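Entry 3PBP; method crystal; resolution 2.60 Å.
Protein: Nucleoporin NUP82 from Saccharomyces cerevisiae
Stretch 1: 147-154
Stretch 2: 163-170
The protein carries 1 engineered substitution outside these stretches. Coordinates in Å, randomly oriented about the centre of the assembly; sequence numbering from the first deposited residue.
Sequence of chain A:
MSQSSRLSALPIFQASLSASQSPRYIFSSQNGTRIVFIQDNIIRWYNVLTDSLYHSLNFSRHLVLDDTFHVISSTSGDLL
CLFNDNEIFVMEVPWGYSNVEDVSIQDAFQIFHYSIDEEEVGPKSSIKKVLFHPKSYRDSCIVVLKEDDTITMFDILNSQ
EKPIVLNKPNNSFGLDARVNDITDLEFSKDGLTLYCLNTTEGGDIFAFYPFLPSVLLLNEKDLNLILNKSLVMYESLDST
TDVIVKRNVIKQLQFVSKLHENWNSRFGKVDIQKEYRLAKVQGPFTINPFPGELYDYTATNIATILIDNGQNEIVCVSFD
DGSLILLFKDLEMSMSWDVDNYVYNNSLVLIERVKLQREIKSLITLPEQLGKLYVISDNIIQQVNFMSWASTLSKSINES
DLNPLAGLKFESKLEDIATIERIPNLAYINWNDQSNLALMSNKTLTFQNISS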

# COMPACT_ATOMS: atom_id res chain seq x y z
N GLU A 147 -9.68 -6.88 -5.62
CA GLU A 147 -10.34 -7.44 -4.44
C GLU A 147 -9.42 -8.51 -3.87
O GLU A 147 -9.46 -8.84 -2.68
CB GLU A 147 -11.67 -8.08 -4.81
CG GLU A 147 -12.70 -7.08 -5.27
CD GLU A 147 -12.86 -5.95 -4.27
OE1 GLU A 147 -12.92 -6.24 -3.05
OE2 GLU A 147 -12.94 -4.77 -4.71
N ASP A 148 -8.59 -9.03 -4.77
CA ASP A 148 -7.57 -10.04 -4.51
C ASP A 148 -6.64 -9.68 -3.36
O ASP A 148 -6.15 -10.55 -2.65
CB ASP A 148 -6.68 -10.13 -5.74
CG ASP A 148 -6.80 -11.41 -6.44
OD1 ASP A 148 -7.11 -12.41 -5.76
OD2 ASP A 148 -6.57 -11.44 -7.67
N ASP A 149 -6.39 -8.37 -3.23
CA ASP A 149 -5.45 -7.79 -2.27
C ASP A 149 -4.13 -7.89 -3.03
O ASP A 149 -3.04 -7.69 -2.51
CB ASP A 149 -5.39 -8.57 -0.95
CG ASP A 149 -6.58 -8.29 -0.06
OD1 ASP A 149 -7.01 -7.11 0.02
OD2 ASP A 149 -7.09 -9.25 0.57
N THR A 150 -4.28 -8.21 -4.30
CA THR A 150 -3.18 -8.35 -5.22
C THR A 150 -2.91 -6.93 -5.77
O THR A 150 -3.85 -6.16 -6.00
CB THR A 150 -3.59 -9.36 -6.34
OG1 THR A 150 -2.42 -9.99 -6.87
CG2 THR A 150 -4.34 -8.65 -7.48
N ILE A 151 -1.64 -6.58 -5.96
CA ILE A 151 -1.28 -5.26 -6.49
C ILE A 151 -0.47 -5.46 -7.76
O ILE A 151 0.58 -6.11 -7.75
CB ILE A 151 -0.46 -4.45 -5.46
CG1 ILE A 151 -1.28 -4.29 -4.16
CG2 ILE A 151 -0.10 -3.08 -6.03
CD1 ILE A 151 -0.48 -3.80 -2.97
N THR A 152 -0.95 -4.91 -8.87
CA THR A 152 -0.28 -5.08 -10.16
C THR A 152 0.21 -3.80 -10.83
O THR A 152 -0.44 -2.74 -10.76
CB THR A 152 -1.25 -5.80 -11.15
OG1 THR A 152 -1.89 -6.89 -10.47
CG2 THR A 152 -0.50 -6.31 -12.36
N MSE A 153 1.36 -3.89 -11.49
CA MSE A 153 1.90 -2.75 -12.19
C MSE A 153 1.91 -3.01 -13.69
O MSE A 153 2.51 -3.97 -14.16
CB MSE A 153 3.33 -2.45 -11.74
CG MSE A 153 3.45 -1.72 -10.42
SE MSE A 153 5.31 -1.25 -10.07
CE MSE A 153 5.89 -2.81 -9.08
N PHE A 154 1.23 -2.16 -14.43
CA PHE A 154 1.15 -2.28 -15.88
C PHE A 154 2.01 -1.20 -16.54
O PHE A 154 2.02 -0.04 -16.09
CB PHE A 154 -0.30 -2.10 -16.37
CG PHE A 154 -1.22 -3.22 -16.00
CD1 PHE A 154 -1.18 -4.43 -16.68
CD2 PHE A 154 -2.17 -3.05 -14.99
CE1 PHE A 154 -2.08 -5.45 -16.37
CE2 PHE A 154 -3.08 -4.07 -14.68
CZ PHE A 154 -3.03 -5.27 -15.37
N PRO A 163 2.89 -7.70 -17.21
CA PRO A 163 2.56 -7.05 -15.93
C PRO A 163 3.20 -7.71 -14.72
O PRO A 163 3.40 -8.92 -14.69
CB PRO A 163 1.02 -7.08 -15.91
CG PRO A 163 0.68 -8.22 -16.81
CD PRO A 163 1.67 -8.07 -17.93
N ILE A 164 3.55 -6.91 -13.72
CA ILE A 164 4.15 -7.45 -12.51
C ILE A 164 3.11 -7.53 -11.42
O ILE A 164 2.39 -6.56 -11.15
CB ILE A 164 5.33 -6.60 -12.06
CG1 ILE A 164 6.37 -6.55 -13.17
CG2 ILE A 164 5.92 -7.17 -10.76
CD1 ILE A 164 7.69 -6.04 -12.73
N VAL A 165 3.02 -8.70 -10.80
CA VAL A 165 2.04 -8.89 -9.75
C VAL A 165 2.72 -9.11 -8.43
O VAL A 165 3.50 -10.06 -8.26
CB VAL A 165 1.12 -10.08 -10.07
CG1 VAL A 165 0.11 -10.27 -8.95
CG2 VAL A 165 0.41 -9.84 -11.39
N LEU A 166 2.41 -8.24 -7.48
CA LEU A 166 2.98 -8.31 -6.15
C LEU A 166 1.88 -8.69 -5.20
O LEU A 166 0.70 -8.48 -5.50
CB LEU A 166 3.59 -6.97 -5.75
CG LEU A 166 4.64 -6.39 -6.69
CD1 LEU A 166 5.42 -5.32 -5.97
CD2 LEU A 166 5.60 -7.47 -7.15
N ASN A 167 2.28 -9.21 -4.04
CA ASN A 167 1.37 -9.67 -2.98
C ASN A 167 0.43 -10.75 -3.52
O ASN A 167 -0.78 -10.72 -3.32
CB ASN A 167 0.57 -8.48 -2.39
CG ASN A 167 0.04 -8.77 -0.98
OD1 ASN A 167 0.78 -9.27 -0.12
ND2 ASN A 167 -1.22 -8.45 -0.74
N LYS A 168 1.02 -11.72 -4.22
CA LYS A 168 0.28 -12.83 -4.81
C LYS A 168 -0.32 -13.70 -3.71
O LYS A 168 0.21 -13.77 -2.59
CB LYS A 168 1.20 -13.69 -5.67
CG LYS A 168 1.87 -12.96 -6.81
CD LYS A 168 2.83 -13.90 -7.53
CE LYS A 168 3.78 -13.14 -8.45
NZ LYS A 168 4.90 -14.00 -8.95
N PRO A 169 -1.44 -14.38 -4.01
CA PRO A 169 -2.06 -15.24 -3.00
C PRO A 169 -1.13 -16.39 -2.60
O PRO A 169 -0.29 -16.83 -3.39
CB PRO A 169 -3.34 -15.71 -3.69
CG PRO A 169 -3.67 -14.58 -4.61
CD PRO A 169 -2.31 -14.24 -5.19
N ASN A 170 -1.29 -16.87 -1.37
CA ASN A 170 -0.49 -17.97 -0.85
C ASN A 170 -1.30 -19.23 -0.62
O ASN A 170 -2.54 -19.20 -0.60
CB ASN A 170 0.16 -17.59 0.48
CG ASN A 170 1.40 -16.74 0.30
OD1 ASN A 170 2.33 -17.13 -0.41
ND2 ASN A 170 1.43 -15.58 0.95

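Two neighbouring strands of Nup82 illustrate how an antiparallel pairing divides its work between backbone and side chains. Strand 151-154 and strand 164-166 run in nearly opposite directions, at 161°, and their axes come within 4.7 Å. Two hydrogen-bonded pairs flank a non-hydrogen-bonded one. Ile-151 N donates to Leu-166 O (3.0 Å) and Leu-166 N to Ile-151 O (2.8 Å); two residues along, Met-153 N reaches Ile-164 O (2.9 Å) and Ile-164 N reaches Met-153 O (3.1 Å). All four bonds are close to linear. Between them, Thr-152 and Val-165 turn their amides away from each other, and their CA atoms draw in to 4.5 Å. Here Thr-152 CA makes a CA-H...O contact with Ile-164 O at 3.2 Å, supplementing the ladder.

The alternation of the strands sorts the side chains. Ile-151, Met-153, Ile-164 and Leu-166 share one face, all buried, as suits their apolar character; the selenomethionine at Met-153 extends far enough for its CE to meet Leu-166 CD1 at 4.0 Å, a diagonal contact between the two hydrogen-bonded pairs, which share this face. Thr-152 and Val-165 occupy the other face, where two beta-branched residues, both favourable in extended chains, bring Thr-152 CG2 within 3.8 Å of Val-165 CG2.

At the ends of the paired segment, side chains contribute as well. Asn-167, with positive phi and psi (59/47), leaves the extended conformation, a departure that asparagine tolerates well. Its CA-to-CB bond points toward the first stretch, and its ND2 donates to Asp-149 O at 2.7 Å, so a side-chain amide extends the hydrogen bonding past the last backbone pair. At the other end, Phe-154 CD1 packs obliquely against Pro-163 CB at 3.5 Å. Pro-163 CA also makes a CA-H...O contact with Met-153 O at 3.6 Å, beside the hydrogen bond that Met-153 O accepts from Ile-164 N. The contact buries 567 Å² between the stretches, both sides summed.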